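Local atomic coordinates of fumarylacetoacetate hydrolase (Burkholderia xenovorans, PDB entry 5TI1), a protein that probably hydrolyses fumarylacetoacetate to fumarate and acetoacetate, the last step of phenylalanine and tyrosine breakdown, at a metal-binding site. Residues 39-44 with 293-298; 247-252 with 320-325; 254-259 with 370-375; 308-313 with 349-354. All coordinates share one frame; numbering follows the deposited sequence. Where two conformers were deposited one is given.

In the fold
The four contacts run from the N-terminal domain through the hydrolase core to the subunit interface. Contact 1 joins the two domains at helix 293-296; contact 2 lies about 12 Å away, centre to centre, with L293 packing against F322. Contact 3 occupies the middle of the core sheet, its centre about 12 Å from that of contact 2, and is the nearest to the metal: the L258 side chain comes to about 6 Å from the magnesium ion. Contact 4, centred about 13 Å from the centre of contact 2, lies at the N-terminal end of helix 353-362. There M353 touches F322 of contact 2, and M349 CE packs on S375 O of contact 3.

Contact 1: residues 39-44 with 293-298; sequences IQNLPF and LDALEP
N41 and A295 bring their CA atoms to 5.6 Å, where the irregular 39-44 segment passes the short, weakly bonded helix 293-296. The contact is small and rests mainly on one methyl group: A295 CB points at the other backbone and meets N41 O at 3.4 Å, with Q40 O farther off, 3.9 Å from the same CB. The N41 side chain makes a looser approach: its CB starts off away from A295, but with CG opposite the backbone N (chi1 -171°) the amide end returns, OD1 lying 4.4 Å from A295 CB, while ND2 is bonded to G431 O and D36 O. Q40, by contrast, turns its amide from A295, and its NE2 is held by the carbonyls of D20 and R23. One water spans the gap, donating to A295 O at 2.6 Å and to Q40 O at 3.2 Å. R109 of helix 102-116 completes the polar shell, giving NH2 to Q40 O and NH1 to N41 O, while its side chain also packs on A295. On the helix side, A295 N is bonded to T292 OG1. The contact thus ties the stretch leading into strand 44-49 of the N-terminal domain to the helical turn that follows strand 284-292 of the hydrolase domain; F44 extends the junction by backbone bonding to I290. Direct contact across the interface is chiefly a methyl against two carbonyls, so the polar work falls to the water and to the R109 guanidinium, which grips both carbonyl oxygens and would probably polarise them.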
# COMPACT_ATOMS: atom_id res chain seq x y z
N ILE B 39 8.81 -25.97 -21.74
CA ILE B 39 9.88 -25.08 -22.21
C ILE B 39 9.30 -23.78 -22.75
O ILE B 39 10.01 -22.78 -22.85
CB ILE B 39 10.76 -25.78 -23.26
CG1 ILE B 39 12.12 -25.08 -23.37
CG2 ILE B 39 10.05 -25.83 -24.60
CD1 ILE B 39 13.04 -25.69 -24.42
N GLN B 40 8.00 -23.77 -23.07
CA GLN B 40 7.35 -22.56 -23.55
C GLN B 40 7.03 -21.58 -22.42
O GLN B 40 6.73 -20.42 -22.70
CB GLN B 40 6.07 -22.91 -24.32
CG GLN B 40 6.30 -23.55 -25.69
CD GLN B 40 6.60 -25.04 -25.62
OE1 GLN B 40 6.57 -25.64 -24.54
NE2 GLN B 40 6.87 -25.64 -26.78
N ASN B 41 7.08 -22.04 -21.17
CA ASN B 41 6.69 -21.20 -20.05
C ASN B 41 7.85 -20.32 -19.61
O ASN B 41 7.89 -19.12 -19.94
CB ASN B 41 6.18 -22.06 -18.89
CG ASN B 41 5.55 -21.22 -17.78
OD1 ASN B 41 5.66 -20.00 -17.77
ND2 ASN B 41 4.88 -21.89 -16.86
N LEU B 42 8.79 -20.90 -18.87
CA LEU B 42 9.95 -20.20 -18.33
C LEU B 42 9.51 -19.07 -17.39
O LEU B 42 9.80 -17.89 -17.66
CB LEU B 42 10.83 -19.67 -19.47
CG LEU B 42 11.16 -20.73 -20.53
CD1 LEU B 42 12.03 -20.14 -21.64
CD2 LEU B 42 11.83 -21.93 -19.89
N PRO B 43 8.83 -19.38 -16.30
CA PRO B 43 8.44 -18.33 -15.35
C PRO B 43 9.57 -18.02 -14.38
O PRO B 43 10.48 -18.81 -14.18
CB PRO B 43 7.25 -18.96 -14.62
CG PRO B 43 7.63 -20.43 -14.56
CD PRO B 43 8.41 -20.72 -15.84
N PHE B 44 9.48 -16.83 -13.77
CA PHE B 44 10.50 -16.34 -12.85
C PHE B 44 10.03 -16.42 -11.41
O PHE B 44 8.86 -16.15 -11.10
CB PHE B 44 10.88 -14.89 -13.18
CG PHE B 44 11.62 -14.73 -14.46
CD1 PHE B 44 13.00 -14.80 -14.49
CD2 PHE B 44 10.94 -14.52 -15.64
CE1 PHE B 44 13.69 -14.65 -15.69
CE2 PHE B 44 11.62 -14.37 -16.85
CZ PHE B 44 13.00 -14.44 -16.86
N LEU B 293 4.33 -12.07 -19.31
CA LEU B 293 3.30 -11.69 -20.26
C LEU B 293 3.65 -12.18 -21.66
O LEU B 293 2.77 -12.59 -22.43
CB LEU B 293 3.12 -10.17 -20.24
CG LEU B 293 1.90 -9.73 -21.05
CD1 LEU B 293 0.61 -10.18 -20.36
CD2 LEU B 293 1.91 -8.24 -21.29
N ASP B 294 4.95 -12.20 -22.00
CA ASP B 294 5.38 -12.75 -23.29
C ASP B 294 5.02 -14.23 -23.40
O ASP B 294 4.55 -14.68 -24.46
CB ASP B 294 6.88 -12.54 -23.47
CG ASP B 294 7.20 -11.15 -23.99
OD1 ASP B 294 6.37 -10.60 -24.74
OD2 ASP B 294 8.27 -10.59 -23.65
N ALA B 295 5.22 -15.01 -22.33
CA ALA B 295 4.88 -16.43 -22.40
C ALA B 295 3.38 -16.63 -22.61
O ALA B 295 2.97 -17.64 -23.17
CB ALA B 295 5.34 -17.15 -21.12
N LEU B 296 2.56 -15.67 -22.18
CA LEU B 296 1.12 -15.77 -22.32
C LEU B 296 0.61 -15.30 -23.68
O LEU B 296 -0.58 -15.49 -23.98
CB LEU B 296 0.42 -14.96 -21.24
CG LEU B 296 0.67 -15.51 -19.83
CD1 LEU B 296 0.39 -14.42 -18.83
CD2 LEU B 296 -0.22 -16.70 -19.58
N GLU B 297 1.46 -14.67 -24.48
CA GLU B 297 1.02 -14.15 -25.78
C GLU B 297 0.29 -15.18 -26.63
O GLU B 297 -0.77 -14.83 -27.18
CB GLU B 297 2.22 -13.56 -26.53
CG GLU B 297 1.85 -12.92 -27.87
CD GLU B 297 0.85 -11.79 -27.71
OE1 GLU B 297 0.90 -11.08 -26.68
OE2 GLU B 297 0.00 -11.62 -28.60
N PRO B 298 0.73 -16.44 -26.74
CA PRO B 298 -0.03 -17.42 -27.55
C PRO B 298 -1.44 -17.68 -27.05
O PRO B 298 -2.19 -18.36 -27.75
CB PRO B 298 0.82 -18.70 -27.46
CG PRO B 298 2.19 -18.22 -27.13
CD PRO B 298 1.99 -17.03 -26.24
O HOH W 1 4.26 -19.52 -24.46

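Contact 2: residues 247-252 with 320-325; sequences DAEAHI and HAFDIT
The H320 ring meets E249 at its edge: OE2 lies near the ring plane, facing ND1, while H316 stacks with the ring. The carboxylate stands almost perpendicular to the imidazole, the two planes being 82° apart. F322 also turns an edge to the acid, its CZ lying 4.5 Å from E249 OE1. The motif is a His-carboxylate pair, here joining the 3-10 turn 249-251 to the start of strand 321-331 within the hydrolase domain. The H320 ND1 to E249 OE2 bond is nearly straight (172°), but its modelled length of 2.4 Å is doubtfully short and should not be read as unusual strength. E249 gets there with CG beside the backbone N (chi1 -75°) and the chain extended beyond it. Its other oxygen, OE1, forms a salt bridge with R300. H320 NE2 is bonded to D317 O; with both ring nitrogens facing oxygen acceptors, the imidazole may well be charged. A second His-carboxylate bond lies within the helical segment, where H251 NE2 donates to D247 OD2 at 2.9 Å from above the carboxylate plane. A water gives one hydrogen to E249 OE2 at 2.9 Å and the other to H320 O at 3.2 Å.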
# COMPACT_ATOMS: atom_id res chain seq x y z
N ASP B 247 -0.95 1.84 -24.22
CA ASP B 247 0.42 1.67 -23.76
C ASP B 247 0.51 0.77 -22.54
O ASP B 247 1.61 0.39 -22.14
CB ASP B 247 1.03 3.05 -23.44
CG ASP B 247 2.50 2.97 -23.03
OD1 ASP B 247 3.27 2.27 -23.71
OD2 ASP B 247 2.87 3.63 -22.03
N ALA B 248 -0.63 0.37 -21.98
CA ALA B 248 -0.67 -0.21 -20.64
C ALA B 248 0.10 -1.53 -20.56
O ALA B 248 0.90 -1.73 -19.64
CB ALA B 248 -2.12 -0.40 -20.21
N GLU B 249 -0.14 -2.44 -21.51
CA GLU B 249 0.38 -3.80 -21.39
C GLU B 249 1.91 -3.83 -21.41
O GLU B 249 2.53 -4.71 -20.81
CB GLU B 249 -0.18 -4.70 -22.49
CG GLU B 249 -1.63 -5.12 -22.26
CD GLU B 249 -2.12 -6.12 -23.31
OE1 GLU B 249 -1.27 -6.78 -23.94
OE2 GLU B 249 -3.35 -6.24 -23.49
N ALA B 250 2.53 -2.85 -22.08
CA ALA B 250 3.98 -2.76 -22.10
C ALA B 250 4.56 -2.50 -20.71
O ALA B 250 5.76 -2.72 -20.49
CB ALA B 250 4.44 -1.67 -23.07
N HIS B 251 3.75 -2.03 -19.77
CA HIS B 251 4.19 -1.84 -18.39
C HIS B 251 4.08 -3.10 -17.54
O HIS B 251 4.57 -3.10 -16.41
CB HIS B 251 3.39 -0.72 -17.73
CG HIS B 251 3.63 0.63 -18.34
ND1 HIS B 251 4.22 1.67 -17.65
CD2 HIS B 251 3.38 1.11 -19.58
CE1 HIS B 251 4.30 2.74 -18.43
NE2 HIS B 251 3.79 2.42 -19.61
N ILE B 252 3.47 -4.17 -18.06
CA ILE B 252 3.17 -5.37 -17.27
C ILE B 252 4.25 -6.42 -17.51
O ILE B 252 4.58 -6.73 -18.66
CB ILE B 252 1.78 -5.93 -17.61
CG1 ILE B 252 0.70 -4.87 -17.37
CG2 ILE B 252 1.49 -7.19 -16.78
CD1 ILE B 252 -0.70 -5.35 -17.63
N HIS B 320 -7.44 -8.30 -25.85
CA HIS B 320 -6.68 -8.04 -24.64
C HIS B 320 -7.06 -8.97 -23.49
O HIS B 320 -6.69 -8.68 -22.34
CB HIS B 320 -6.86 -6.58 -24.24
CG HIS B 320 -6.22 -5.63 -25.20
ND1 HIS B 320 -4.89 -5.27 -25.12
CD2 HIS B 320 -6.72 -5.01 -26.29
CE1 HIS B 320 -4.61 -4.43 -26.10
NE2 HIS B 320 -5.70 -4.26 -26.83
N ALA B 321 -7.77 -10.06 -23.75
CA ALA B 321 -8.06 -11.09 -22.77
C ALA B 321 -7.10 -12.25 -22.94
O ALA B 321 -6.40 -12.37 -23.95
CB ALA B 321 -9.51 -11.58 -22.90
N PHE B 322 -7.05 -13.10 -21.92
CA PHE B 322 -6.14 -14.23 -21.92
C PHE B 322 -6.87 -15.48 -21.46
O PHE B 322 -7.64 -15.45 -20.50
CB PHE B 322 -4.91 -13.94 -21.05
CG PHE B 322 -3.99 -12.91 -21.65
CD1 PHE B 322 -4.22 -11.56 -21.44
CD2 PHE B 322 -2.93 -13.29 -22.45
CE1 PHE B 322 -3.39 -10.60 -22.01
CE2 PHE B 322 -2.09 -12.33 -23.03
CZ PHE B 322 -2.33 -10.99 -22.81
N ASP B 323 -6.62 -16.57 -22.18
CA ASP B 323 -7.30 -17.85 -21.98
C ASP B 323 -6.53 -18.64 -20.93
O ASP B 323 -5.62 -19.40 -21.23
CB ASP B 323 -7.39 -18.58 -23.32
CG ASP B 323 -8.15 -19.89 -23.24
OD1 ASP B 323 -8.61 -20.28 -22.15
OD2 ASP B 323 -8.27 -20.53 -24.30
N ILE B 324 -6.89 -18.42 -19.66
CA ILE B 324 -6.22 -19.03 -18.51
C ILE B 324 -7.26 -19.87 -17.78
O ILE B 324 -8.19 -19.32 -17.18
CB ILE B 324 -5.59 -18.01 -17.56
CG1 ILE B 324 -4.78 -16.95 -18.31
CG2 ILE B 324 -4.71 -18.71 -16.56
CD1 ILE B 324 -4.09 -15.96 -17.36
N THR B 325 -7.12 -21.19 -17.85
CA THR B 325 -7.98 -22.08 -17.10
C THR B 325 -7.61 -21.99 -15.62
O THR B 325 -6.43 -22.05 -15.26
CB THR B 325 -7.83 -23.52 -17.60
OG1 THR B 325 -8.36 -23.62 -18.93
CG2 THR B 325 -8.58 -24.50 -16.70
O HOH W 2 -4.90 -6.39 -21.10

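Contact 3: residues 254-259 with 370-375; sequences GMVLLN and GDLMGS
V256 makes the first touch, its CG2 lying 4.1 Å from L372 CD1. The two side chains cross at about a right angle, and with chi1 at -64° it is CG2, set between the backbone N and the carbonyl carbon, that is turned to the leucine. L258 carries the larger share. Its chi1 of -169°, with CG opposite the backbone N, brings L258 CD1 to L372 CD2, tip to tip at 3.8 Å. The same L258 CD1 lies 4.1 Å from G374 CA, over backbone that bears no side chain. N259 ends the run with a polar task: its OD1 accepts from the backbone N of E226, which probably helps to hold the backbone of that magnesium ligand in place. G374 in turn packs beside D153, another ligand of the magnesium ion. The strands cross at 58°, their axes 8.8 Å apart at closest. Strand 223-233, which carries E226 and E228 and is antiparallel to both, lies between them in the mixed sheet of the hydrolase domain; this accounts for the separation and for directions nearer parallel than antiparallel. V256 and L258 also pack on residues of the other neighbour, strand 284-292, while L257 and N259 meet strand 429-440.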
# COMPACT_ATOMS: atom_id res chain seq x y z
N GLY B 254 4.30 -9.76 -15.75
CA GLY B 254 3.78 -11.11 -15.75
C GLY B 254 2.61 -11.24 -14.79
O GLY B 254 2.09 -10.24 -14.29
N MET B 255 2.24 -12.49 -14.51
CA MET B 255 1.04 -12.78 -13.75
C MET B 255 1.31 -13.88 -12.74
O MET B 255 2.17 -14.74 -12.95
CB MET B 255 -0.11 -13.19 -14.67
CG MET B 255 -1.48 -13.17 -14.03
SD MET B 255 -2.73 -13.67 -15.22
CE MET B 255 -2.58 -12.37 -16.45
N VAL B 256 0.56 -13.84 -11.64
CA VAL B 256 0.53 -14.89 -10.63
C VAL B 256 -0.93 -15.21 -10.33
O VAL B 256 -1.85 -14.48 -10.72
CB VAL B 256 1.26 -14.48 -9.33
CG1 VAL B 256 2.74 -14.27 -9.60
CG2 VAL B 256 0.61 -13.23 -8.74
N LEU B 257 -1.15 -16.31 -9.61
CA LEU B 257 -2.44 -16.58 -9.01
C LEU B 257 -2.54 -15.85 -7.67
O LEU B 257 -1.54 -15.67 -6.98
CB LEU B 257 -2.64 -18.08 -8.79
CG LEU B 257 -2.50 -18.96 -10.05
CD1 LEU B 257 -2.55 -20.43 -9.69
CD2 LEU B 257 -3.57 -18.63 -11.06
N LEU B 258 -3.75 -15.45 -7.30
CA LEU B 258 -3.95 -14.57 -6.15
C LEU B 258 -5.24 -14.96 -5.44
O LEU B 258 -6.31 -14.94 -6.05
CB LEU B 258 -3.98 -13.09 -6.58
CG LEU B 258 -3.93 -12.00 -5.49
CD1 LEU B 258 -3.40 -10.66 -6.06
CD2 LEU B 258 -5.28 -11.79 -4.84
N ASN B 259 -5.13 -15.32 -4.16
CA ASN B 259 -6.28 -15.62 -3.32
C ASN B 259 -6.42 -14.48 -2.32
O ASN B 259 -5.65 -14.39 -1.36
CB ASN B 259 -6.13 -16.96 -2.61
CG ASN B 259 -7.36 -17.32 -1.79
OD1 ASN B 259 -8.32 -16.54 -1.72
ND2 ASN B 259 -7.35 -18.52 -1.16
N GLY B 370 7.19 -4.10 -9.50
CA GLY B 370 6.82 -4.99 -8.42
C GLY B 370 5.43 -4.78 -7.85
O GLY B 370 4.98 -5.61 -7.05
N ASP B 371 4.76 -3.68 -8.20
CA ASP B 371 3.37 -3.49 -7.81
C ASP B 371 2.53 -4.69 -8.26
O ASP B 371 2.78 -5.30 -9.31
CB ASP B 371 2.79 -2.22 -8.43
CG ASP B 371 3.17 -0.95 -7.67
OD1 ASP B 371 3.70 -1.00 -6.54
OD2 ASP B 371 2.92 0.14 -8.23
N LEU B 372 1.51 -5.01 -7.47
CA LEU B 372 0.64 -6.16 -7.69
C LEU B 372 -0.78 -5.67 -7.90
O LEU B 372 -1.30 -4.89 -7.09
CB LEU B 372 0.70 -7.11 -6.48
CG LEU B 372 -0.16 -8.37 -6.52
CD1 LEU B 372 0.33 -9.32 -7.60
CD2 LEU B 372 -0.13 -9.04 -5.14
N MET B 373 -1.41 -6.14 -8.96
CA MET B 373 -2.74 -5.67 -9.33
C MET B 373 -3.67 -6.87 -9.44
O MET B 373 -3.55 -7.68 -10.37
CB MET B 373 -2.68 -4.84 -10.62
CG MET B 373 -1.61 -3.76 -10.50
SD MET B 373 -2.06 -2.18 -11.19
CE MET B 373 -0.66 -1.17 -10.69
N GLY B 374 -4.58 -7.00 -8.47
CA GLY B 374 -5.48 -8.13 -8.45
C GLY B 374 -6.67 -7.90 -9.36
O GLY B 374 -7.23 -6.80 -9.42
N SER B 375 -7.08 -8.95 -10.06
CA SER B 375 -8.12 -8.81 -11.07
C SER B 375 -9.48 -8.52 -10.45
O SER B 375 -10.35 -7.96 -11.13
CB SER B 375 -8.21 -10.09 -11.91
OG SER B 375 -8.52 -11.21 -11.08

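Contact 4: residues 308-313 with 349-354; sequences PQPLAY and MYWTMA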
# COMPACT_ATOMS: atom_id res chain seq x y z
N PRO B 308 -22.49 -0.16 -21.81
CA PRO B 308 -22.16 0.81 -22.86
C PRO B 308 -20.68 0.86 -23.21
O PRO B 308 -19.85 0.35 -22.45
CB PRO B 308 -22.60 2.14 -22.24
CG PRO B 308 -22.47 1.93 -20.79
CD PRO B 308 -22.88 0.51 -20.55
N GLN B 309 -20.36 1.45 -24.36
CA GLN B 309 -18.98 1.70 -24.72
C GLN B 309 -18.36 2.62 -23.67
O GLN B 309 -18.93 3.67 -23.37
CB GLN B 309 -18.89 2.33 -26.11
CG GLN B 309 -17.47 2.56 -26.60
CD GLN B 309 -17.43 3.14 -28.01
OE1 GLN B 309 -18.23 4.01 -28.38
NE2 GLN B 309 -16.49 2.64 -28.81
N PRO B 310 -17.23 2.24 -23.07
CA PRO B 310 -16.64 3.11 -22.04
C PRO B 310 -16.13 4.41 -22.64
O PRO B 310 -15.99 4.56 -23.86
CB PRO B 310 -15.49 2.26 -21.48
CG PRO B 310 -15.85 0.85 -21.84
CD PRO B 310 -16.56 0.93 -23.15
N LEU B 311 -15.89 5.37 -21.75
CA LEU B 311 -15.26 6.64 -22.10
C LEU B 311 -13.96 6.41 -22.86
O LEU B 311 -13.33 5.36 -22.69
CB LEU B 311 -15.00 7.47 -20.84
CG LEU B 311 -16.19 8.20 -20.22
CD1 LEU B 311 -15.87 8.55 -18.79
CD2 LEU B 311 -16.49 9.47 -21.01
N ALA B 312 -13.55 7.39 -23.66
CA ALA B 312 -12.47 7.19 -24.62
C ALA B 312 -11.19 6.68 -23.96
O ALA B 312 -10.51 5.80 -24.51
CB ALA B 312 -12.19 8.49 -25.39
N TYR B 313 -10.83 7.22 -22.79
CA TYR B 313 -9.55 6.85 -22.20
C TYR B 313 -9.49 5.36 -21.83
O TYR B 313 -8.39 4.83 -21.63
CB TYR B 313 -9.22 7.74 -20.98
CG TYR B 313 -9.83 7.29 -19.66
CD1 TYR B 313 -11.10 7.72 -19.28
CD2 TYR B 313 -9.14 6.46 -18.79
CE1 TYR B 313 -11.67 7.31 -18.09
CE2 TYR B 313 -9.70 6.05 -17.58
CZ TYR B 313 -10.96 6.48 -17.24
OH TYR B 313 -11.55 6.09 -16.05
N MET B 349 -13.34 -11.91 -17.71
CA MET B 349 -13.34 -10.61 -17.06
C MET B 349 -13.82 -9.50 -18.01
O MET B 349 -13.46 -9.46 -19.19
CB MET B 349 -11.95 -10.29 -16.53
CG MET B 349 -11.49 -11.26 -15.44
SD MET B 349 -12.65 -11.45 -14.05
CE MET B 349 -11.86 -10.38 -12.83
N TYR B 350 -14.66 -8.62 -17.48
CA TYR B 350 -15.24 -7.52 -18.25
C TYR B 350 -14.23 -6.41 -18.51
O TYR B 350 -14.27 -5.76 -19.57
CB TYR B 350 -16.46 -6.97 -17.50
CG TYR B 350 -17.36 -6.05 -18.28
CD1 TYR B 350 -17.15 -4.67 -18.28
CD2 TYR B 350 -18.44 -6.54 -19.00
CE1 TYR B 350 -17.99 -3.81 -18.98
CE2 TYR B 350 -19.29 -5.69 -19.70
CZ TYR B 350 -19.06 -4.33 -19.69
OH TYR B 350 -19.90 -3.49 -20.39
N TRP B 351 -13.33 -6.15 -17.57
CA TRP B 351 -12.30 -5.12 -17.73
C TRP B 351 -10.95 -5.81 -17.84
O TRP B 351 -10.61 -6.68 -17.03
CB TRP B 351 -12.29 -4.14 -16.55
CG TRP B 351 -13.55 -3.31 -16.40
CD1 TRP B 351 -14.56 -3.50 -15.51
CD2 TRP B 351 -13.91 -2.14 -17.16
NE1 TRP B 351 -15.52 -2.54 -15.66
CE2 TRP B 351 -15.15 -1.69 -16.67
CE3 TRP B 351 -13.30 -1.44 -18.21
CZ2 TRP B 351 -15.81 -0.57 -17.20
CZ3 TRP B 351 -13.96 -0.32 -18.73
CH2 TRP B 351 -15.19 0.10 -18.22
N THR B 352 -10.16 -5.43 -18.84
CA THR B 352 -8.86 -6.04 -19.03
C THR B 352 -7.82 -5.42 -18.10
O THR B 352 -8.04 -4.38 -17.47
CB THR B 352 -8.39 -5.89 -20.47
OG1 THR B 352 -8.17 -4.50 -20.73
CG2 THR B 352 -9.45 -6.44 -21.41
N MET B 353 -6.65 -6.06 -18.05
CA MET B 353 -5.50 -5.50 -17.34
C MET B 353 -5.13 -4.13 -17.89
O MET B 353 -4.82 -3.21 -17.12
CB MET B 353 -4.32 -6.46 -17.44
CG MET B 353 -4.50 -7.76 -16.69
SD MET B 353 -3.09 -8.87 -16.93
CE MET B 353 -3.37 -9.40 -18.62
N ALA B 354 -5.12 -3.98 -19.22
CA ALA B 354 -4.80 -2.69 -19.81
C ALA B 354 -5.76 -1.62 -19.31
O ALA B 354 -5.33 -0.52 -18.91
CB ALA B 354 -4.85 -2.79 -21.34
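P310 and W351 make the main touch. The proline ring slides past the six-membered part of the indole, the two side chains pointing in opposite directions, and approaches it obliquely: P310 CG is 3.8 Å from W351 CH2 and equally far from W351 CZ3, while P310 CB comes to 3.9 Å from CH2. A looser approach lies alongside, with P308 O 4.4 Å from Y350 OH; that hydroxyl is hydrogen-bonded to D307 N instead. In the next shell, W351 has CG beside its backbone N (chi1 -64°), and Y350 CD1 covers one face of the indole 3.7 Å above the plane, displaced toward the rim. W351 CE2 in turn lies at the edge of the Y350 ring, in its plane. W179 adds an edge-to-face partner for W351 and accepts the indole NE1 on its carbonyl, which satisfies that donor and probably helps to fix the rotation of the ring. The W351 side chain is about 7 Å from that of Y155, a predicted substrate-binding residue. Y350 and W351 lie just before helix 353-362, whose N-cap is T352. Its OG1 caps a backbone N in the first turn and also bonds H316 NE2. On the other side, 308-313 belongs to the long connection between the antiparallel partners 300-301 and 321-331 of the hydrolase domain, and P310 O is held by R315 NE. Farther out, the second subunit takes over: Q309 O accepts from R214 of that chain, L311 packs on its P215, and the Y313 ring meets its F217.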